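Two structures of hypoxanthine-guanine phosphoribosyltransferase from Thermus thermophilus compared at one contact. The protein probably catalyses the transfer of phosphoribosyl from 5-phospho-alpha-D-ribose 1-diphosphate to guanine or hypoxanthine, giving GMP or IMP in purine salvage. Structure 1 is PDB 3ACB (chain A, 2.06 Å), residues Ala130-Pro135 and Phe149-Ala154; structure 2 is PDB 3ACC (chain B, 2.16 Å), residues Ala130-Pro135 and Phe149-Ala154. Both blocks share one frame: the second was fitted to the first on N, CA, C and O of the twelve residues, RMSD 0.41 Å. Numbering follows each deposited sequence.

Structure 1 (3ACB).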
loop_
_atom_site.group_PDB
_atom_site.type_symbol
_atom_site.label_atom_id
_atom_site.label_comp_id
_atom_site.label_asym_id
_atom_site.label_seq_id
_atom_site.Cartn_x
_atom_site.Cartn_y
_atom_site.Cartn_z
ATOM N N ALA A 130 -2.476 8.219 12.318
ATOM C CA ALA A 130 -1.467 8.928 11.536
ATOM C C ALA A 130 -0.062 8.502 11.928
ATOM O O ALA A 130 0.247 8.362 13.111
ATOM C CB ALA A 130 -1.624 10.437 11.723
ATOM N N LEU A 131 0.796 8.300 10.937
ATOM C CA LEU A 131 2.164 7.894 11.223
ATOM C C LEU A 131 2.936 9.043 11.871
ATOM O O LEU A 131 3.588 8.860 12.895
ATOM C CB LEU A 131 2.882 7.464 9.941
ATOM C CG LEU A 131 4.373 7.147 10.124
ATOM C CD1 LEU A 131 4.540 5.885 10.960
ATOM C CD2 LEU A 131 5.034 6.981 8.769
ATOM N N LEU A 132 2.846 10.228 11.275
ATOM C CA LEU A 132 3.561 11.392 11.778
ATOM C C LEU A 132 2.676 12.608 12.015
ATOM O O LEU A 132 1.644 12.789 11.363
ATOM C CB LEU A 132 4.662 11.789 10.797
ATOM C CG LEU A 132 5.608 10.680 10.328
ATOM C CD1 LEU A 132 6.543 11.242 9.256
ATOM C CD2 LEU A 132 6.396 10.131 11.513
ATOM N N SER A 133 3.114 13.455 12.942
ATOM C CA SER A 133 2.399 14.675 13.273
ATOM C C SER A 133 3.374 15.817 13.551
ATOM O O SER A 133 4.322 15.660 14.323
ATOM C CB SER A 133 1.512 14.451 14.500
ATOM O OG SER A 133 0.932 15.670 14.933
ATOM N N LYS A 134 3.148 16.956 12.902
ATOM C CA LYS A 134 3.969 18.149 13.100
ATOM C C LYS A 134 3.021 19.167 13.713
ATOM O O LYS A 134 2.518 20.055 13.024
ATOM C CB LYS A 134 4.489 18.701 11.771
ATOM C CG LYS A 134 5.526 17.852 11.066
ATOM C CD LYS A 134 5.962 18.573 9.800
ATOM C CE LYS A 134 7.051 17.844 9.051
ATOM N NZ LYS A 134 7.504 18.672 7.905
ATOM N N PRO A 135 2.763 19.051 15.021
ATOM C CA PRO A 135 1.854 19.972 15.706
ATOM C C PRO A 135 2.168 21.460 15.593
ATOM O O PRO A 135 1.261 22.281 15.678
ATOM C CB PRO A 135 1.879 19.467 17.148
ATOM C CG PRO A 135 3.259 18.884 17.277
ATOM C CD PRO A 135 3.408 18.136 15.979
ATOM N N PHE A 149 4.366 8.882 15.530
ATOM C CA PHE A 149 5.375 9.756 16.125
ATOM C C PHE A 149 5.077 11.239 15.930
ATOM O O PHE A 149 4.554 11.653 14.894
ATOM C CB PHE A 149 6.744 9.485 15.500
ATOM C CG PHE A 149 7.141 8.038 15.503
ATOM C CD1 PHE A 149 7.798 7.485 16.598
ATOM C CD2 PHE A 149 6.840 7.222 14.414
ATOM C CE1 PHE A 149 8.151 6.137 16.609
ATOM C CE2 PHE A 149 7.187 5.874 14.417
ATOM C CZ PHE A 149 7.844 5.331 15.517
ATOM N N GLU A 150 5.433 12.036 16.932
ATOM C CA GLU A 150 5.274 13.476 16.858
ATOM C C GLU A 150 6.671 13.997 16.537
ATOM O O GLU A 150 7.639 13.610 17.188
ATOM C CB GLU A 150 4.796 14.031 18.198
ATOM C CG GLU A 150 4.740 15.546 18.240
ATOM C CD GLU A 150 4.070 16.062 19.493
ATOM O OE1 GLU A 150 2.822 15.990 19.576
ATOM O OE2 GLU A 150 4.799 16.532 20.394
ATOM N N ILE A 151 6.781 14.865 15.537
ATOM C CA ILE A 151 8.085 15.386 15.139
ATOM C C ILE A 151 8.124 16.890 14.906
ATOM O O ILE A 151 7.084 17.551 14.816
ATOM C CB ILE A 151 8.572 14.712 13.831
ATOM C CG1 ILE A 151 7.522 14.915 12.725
ATOM C CG2 ILE A 151 8.824 13.224 14.070
ATOM C CD1 ILE A 151 7.958 14.437 11.348
ATOM N N GLU A 152 9.342 17.415 14.804
ATOM C CA GLU A 152 9.566 18.827 14.543
ATOM C C GLU A 152 9.294 19.066 13.058
ATOM O O GLU A 152 9.167 18.113 12.285
ATOM C CB GLU A 152 11.013 19.202 14.882
ATOM C CG GLU A 152 12.061 18.371 14.151
ATOM C CD GLU A 152 13.484 18.746 14.531
ATOM O OE1 GLU A 152 13.915 19.877 14.217
ATOM O OE2 GLU A 152 14.173 17.906 15.149
ATOM N N ASP A 153 9.214 20.331 12.659
ATOM C CA ASP A 153 8.932 20.671 11.269
ATOM C C ASP A 153 10.143 20.544 10.349
ATOM O O ASP A 153 10.671 21.539 9.855
ATOM C CB ASP A 153 8.355 22.093 11.190
ATOM C CG ASP A 153 7.957 22.489 9.775
ATOM O OD1 ASP A 153 7.375 21.651 9.054
ATOM O OD2 ASP A 153 8.216 23.649 9.389
ATOM N N ALA A 154 10.579 19.309 10.124
ATOM C CA ALA A 154 11.715 19.043 9.248
ATOM C C ALA A 154 11.205 18.417 7.957
ATOM O O ALA A 154 10.117 17.844 7.931
ATOM C CB ALA A 154 12.696 18.096 9.929
HETATM O O HOH W 1 0.968 15.669 17.635
#
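The Phe-149 ring meets two leucines along one side: its CD2 lies 4.1 Å from CD2 of Leu-132, and its CE2 is 4.4 Å from CD1 of Leu-131. At the Glu-150 carboxylate, Pro-135 CG sits 3.7 Å from Glu-150 CD. A modelled water links Glu-150 OE1 to Ser-133 OG; Ser-133 OG is also hydrogen-bonded to Arg-138. Short strand 132-133, past the corner at Leu-131, runs parallel to strand 146-150 in the phosphoribosyltransferase sheet. Ile-151 N gives a nearly straight bond to Ser-133 O (2.9 Å). Where the strands end, Lys-134, of the GMP and IMP site, reaches over Ile-151, CG to CG1 3.9 Å. Its chain stays extended (chi3 177°), which carries NZ to Asp-153 and Ala-154. There NZ bonds Ala-154 O at 2.7 Å, from above the carbonyl plane, and makes a salt bridge to Asp-153 OD1 at 3.2 Å, on the anti side of the carboxylate. Arg-137 also pairs with that oxygen, so Asp-153 faces two cations.

Structure 2 (3ACC). With 5GP (guanosine-5'-monophosphate), chain C.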
loop_
_atom_site.group_PDB
_atom_site.type_symbol
_atom_site.label_atom_id
_atom_site.label_comp_id
_atom_site.label_asym_id
_atom_site.label_seq_id
_atom_site.Cartn_x
_atom_site.Cartn_y
_atom_site.Cartn_z
ATOM N N ALA B 130 -2.361 8.159 12.172
ATOM C CA ALA B 130 -1.393 8.856 11.321
ATOM C C ALA B 130 -0.001 8.465 11.781
ATOM O O ALA B 130 0.277 8.448 12.979
ATOM C CB ALA B 130 -1.571 10.369 11.433
ATOM N N LEU B 131 0.880 8.146 10.843
ATOM C CA LEU B 131 2.226 7.758 11.232
ATOM C C LEU B 131 2.970 8.906 11.896
ATOM O O LEU B 131 3.664 8.701 12.891
ATOM C CB LEU B 131 3.033 7.280 10.025
ATOM C CG LEU B 131 4.479 6.903 10.362
ATOM C CD1 LEU B 131 4.492 5.733 11.337
ATOM C CD2 LEU B 131 5.223 6.541 9.095
ATOM N N LEU B 132 2.803 10.112 11.353
ATOM C CA LEU B 132 3.500 11.285 11.862
ATOM C C LEU B 132 2.649 12.544 12.006
ATOM O O LEU B 132 1.582 12.669 11.396
ATOM C CB LEU B 132 4.672 11.607 10.934
ATOM C CG LEU B 132 5.664 10.475 10.650
ATOM C CD1 LEU B 132 6.552 10.858 9.469
ATOM C CD2 LEU B 132 6.495 10.201 11.898
ATOM N N SER B 133 3.147 13.484 12.806
ATOM C CA SER B 133 2.473 14.760 13.022
ATOM C C SER B 133 3.471 15.869 13.378
ATOM O O SER B 133 4.350 15.684 14.225
ATOM C CB SER B 133 1.425 14.628 14.130
ATOM O OG SER B 133 0.766 15.864 14.348
ATOM N N LYS B 134 3.340 17.009 12.707
ATOM C CA LYS B 134 4.199 18.171 12.947
ATOM C C LYS B 134 3.296 19.276 13.510
ATOM O O LYS B 134 2.978 20.245 12.826
ATOM C CB LYS B 134 4.858 18.623 11.633
ATOM C CG LYS B 134 5.776 17.569 11.012
ATOM C CD LYS B 134 6.392 18.011 9.679
ATOM C CE LYS B 134 5.338 18.168 8.583
ATOM N NZ LYS B 134 5.957 18.485 7.260
ATOM N N PRO B 135 2.884 19.140 14.780
ATOM C CA PRO B 135 2.007 20.108 15.446
ATOM C C PRO B 135 2.427 21.578 15.449
ATOM O O PRO B 135 1.578 22.457 15.610
ATOM C CB PRO B 135 1.863 19.531 16.855
ATOM C CG PRO B 135 3.181 18.864 17.074
ATOM C CD PRO B 135 3.412 18.161 15.749
ATOM N N PHE B 149 4.456 8.933 15.725
ATOM C CA PHE B 149 5.464 9.804 16.313
ATOM C C PHE B 149 5.133 11.265 16.053
ATOM O O PHE B 149 4.681 11.617 14.963
ATOM C CB PHE B 149 6.838 9.547 15.683
ATOM C CG PHE B 149 7.249 8.104 15.654
ATOM C CD1 PHE B 149 8.051 7.573 16.660
ATOM C CD2 PHE B 149 6.861 7.281 14.597
ATOM C CE1 PHE B 149 8.467 6.242 16.613
ATOM C CE2 PHE B 149 7.271 5.947 14.542
ATOM C CZ PHE B 149 8.076 5.427 15.550
ATOM N N GLU B 150 5.355 12.110 17.055
ATOM C CA GLU B 150 5.153 13.545 16.902
ATOM C C GLU B 150 6.573 14.030 16.606
ATOM O O GLU B 150 7.513 13.648 17.305
ATOM C CB GLU B 150 4.636 14.164 18.204
ATOM C CG GLU B 150 4.551 15.688 18.184
ATOM C CD GLU B 150 4.051 16.252 19.498
ATOM O OE1 GLU B 150 2.830 16.179 19.763
ATOM O OE2 GLU B 150 4.884 16.758 20.274
ATOM N N ILE B 151 6.736 14.847 15.572
ATOM C CA ILE B 151 8.067 15.325 15.195
ATOM C C ILE B 151 8.160 16.838 15.026
ATOM O O ILE B 151 7.146 17.542 14.951
ATOM C CB ILE B 151 8.523 14.689 13.859
ATOM C CG1 ILE B 151 7.538 15.077 12.749
ATOM C CG2 ILE B 151 8.619 13.162 14.001
ATOM C CD1 ILE B 151 7.915 14.588 11.370
ATOM N N GLU B 152 9.394 17.331 14.963
ATOM C CA GLU B 152 9.630 18.753 14.767
ATOM C C GLU B 152 9.324 19.073 13.312
ATOM O O GLU B 152 9.120 18.171 12.495
ATOM C CB GLU B 152 11.087 19.110 15.071
ATOM C CG GLU B 152 12.108 18.399 14.194
ATOM C CD GLU B 152 13.527 18.893 14.437
ATOM O OE1 GLU B 152 13.841 20.042 14.049
ATOM O OE2 GLU B 152 14.325 18.131 15.028
ATOM N N ASP B 153 9.301 20.359 12.987
ATOM C CA ASP B 153 9.020 20.781 11.627
ATOM C C ASP B 153 10.170 20.447 10.680
ATOM O O ASP B 153 11.289 20.943 10.843
ATOM C CB ASP B 153 8.734 22.281 11.600
ATOM C CG ASP B 153 8.467 22.791 10.206
ATOM O OD1 ASP B 153 8.022 21.989 9.360
ATOM O OD2 ASP B 153 8.688 23.993 9.960
ATOM N N ALA B 154 9.890 19.597 9.696
ATOM C CA ALA B 154 10.892 19.197 8.713
ATOM C C ALA B 154 10.213 18.436 7.586
ATOM O O ALA B 154 9.145 17.859 7.779
ATOM C CB ALA B 154 11.950 18.311 9.372
HETATM P P 5GP C . -1.581 18.979 5.519
HETATM O O1P 5GP C . -0.968 20.320 5.578
HETATM O O2P 5GP C . -3.004 19.084 4.794
HETATM O O3P 5GP C . -1.785 18.405 7.008
HETATM O "O5'" 5GP C . -0.571 18.001 4.708
HETATM C "C5'" 5GP C . -1.331 16.974 4.080
HETATM C "C4'" 5GP C . -0.426 16.148 3.161
HETATM O "O4'" 5GP C . 0.792 16.890 2.832
HETATM C "C3'" 5GP C . 0.068 14.881 3.881
HETATM O "O3'" 5GP C . -0.906 13.840 3.809
HETATM C "C2'" 5GP C . 1.325 14.543 3.080
HETATM O "O2'" 5GP C . 1.019 13.801 1.891
HETATM C "C1'" 5GP C . 1.897 15.938 2.740
HETATM N N9 5GP C . 3.032 16.253 3.625
HETATM C C8 5GP C . 3.052 17.116 4.694
HETATM N N7 5GP C . 4.242 17.124 5.238
HETATM C C5 5GP C . 5.048 16.276 4.555
HETATM C C6 5GP C . 6.419 15.864 4.666
HETATM O O6 5GP C . 7.141 16.310 5.546
HETATM N N1 5GP C . 6.904 14.951 3.760
HETATM C C2 5GP C . 6.090 14.444 2.766
HETATM N N2 5GP C . 6.591 13.532 1.873
HETATM N N3 5GP C . 4.825 14.819 2.662
HETATM C C4 5GP C . 4.277 15.713 3.514
HETATM O O HOH W 2 7.325 21.018 7.011
#
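Along one side of the Phe-149 ring lie two leucines: CD2 of Phe-149 is 4.0 Å from CD2 of Leu-132, and CE2 of Phe-149 is 4.2 Å from CD1 of Leu-131. By the Glu-150 carboxylate, Pro-135 CG sits 3.7 Å from Glu-150 CD, while Ser-133 OG is bound by Arg-138. Ile-151 N bonds Ser-133 O in a nearly straight line. Lys-134 passes over Ile-151, CG to CG1 3.5 Å, then bends at chi3 (-66°), which places NZ beside the guanine of bound GMP. There NZ donates to N7 and O6, each 3.0 Å from NZ, consistent with recognition of a 6-oxopurine. Ala-154 O also lies within bonding distance of NZ, above the carbonyl plane, at 3.3 Å. A modelled water 2.9 Å from NZ bridges it to Asp-153 OD1. These four acceptors share three N-H groups, and the approach to Ala-154 O is the longest. Asp-106 makes a long, weak ion pair with the ammonium. Thr-107, Gly-108 and Thr-110 are among the other residues hydrogen-bonded to GMP.

Structure 1 against structure 2
The strand pairing is common to both: Ile-151(A) N to Ser-133(A) O and its counterpart in chain B are each 2.9 Å, and the side chains of Leu-131(A), Leu-132(A), Ser-133(A), Phe-149(A), Glu-150(A), Ile-151(A) and their counterparts keep their places. What differs is gathered around GMP, bound in structure 2 alone, where it touches Lys-134(B) and Ala-154(B); no ligand or ion is modelled at that place in structure 1. The lysine differs at its far end, probably in response to the base: chi3 is 177° in Lys-134(A) and -66° in Lys-134(B), and the NZ atoms stand 1.7 Å apart after superposition, while CG lies against Ile-151(A) and Ile-151(B). NZ of Lys-134(B) bonds N7 and O6 of the guanine, 3.0 Å from each. The salt bridge from Lys-134(A) NZ to Asp-153(A) OD1, 3.2 Å, has no direct equivalent: Lys-134(B) NZ and Asp-153(B) OD1 are 4.6 Å apart, with a water modelled between them. The ammonium thus appears to exchange a carboxylate partner for the base, while its bond to Ala-154(A) O, and to Ala-154(B) O, persists. That residue shifts too: the CA atoms of Ala-154(A) and Ala-154(B) stand 1.0 Å apart after superposition, and phi is -108° against -170°.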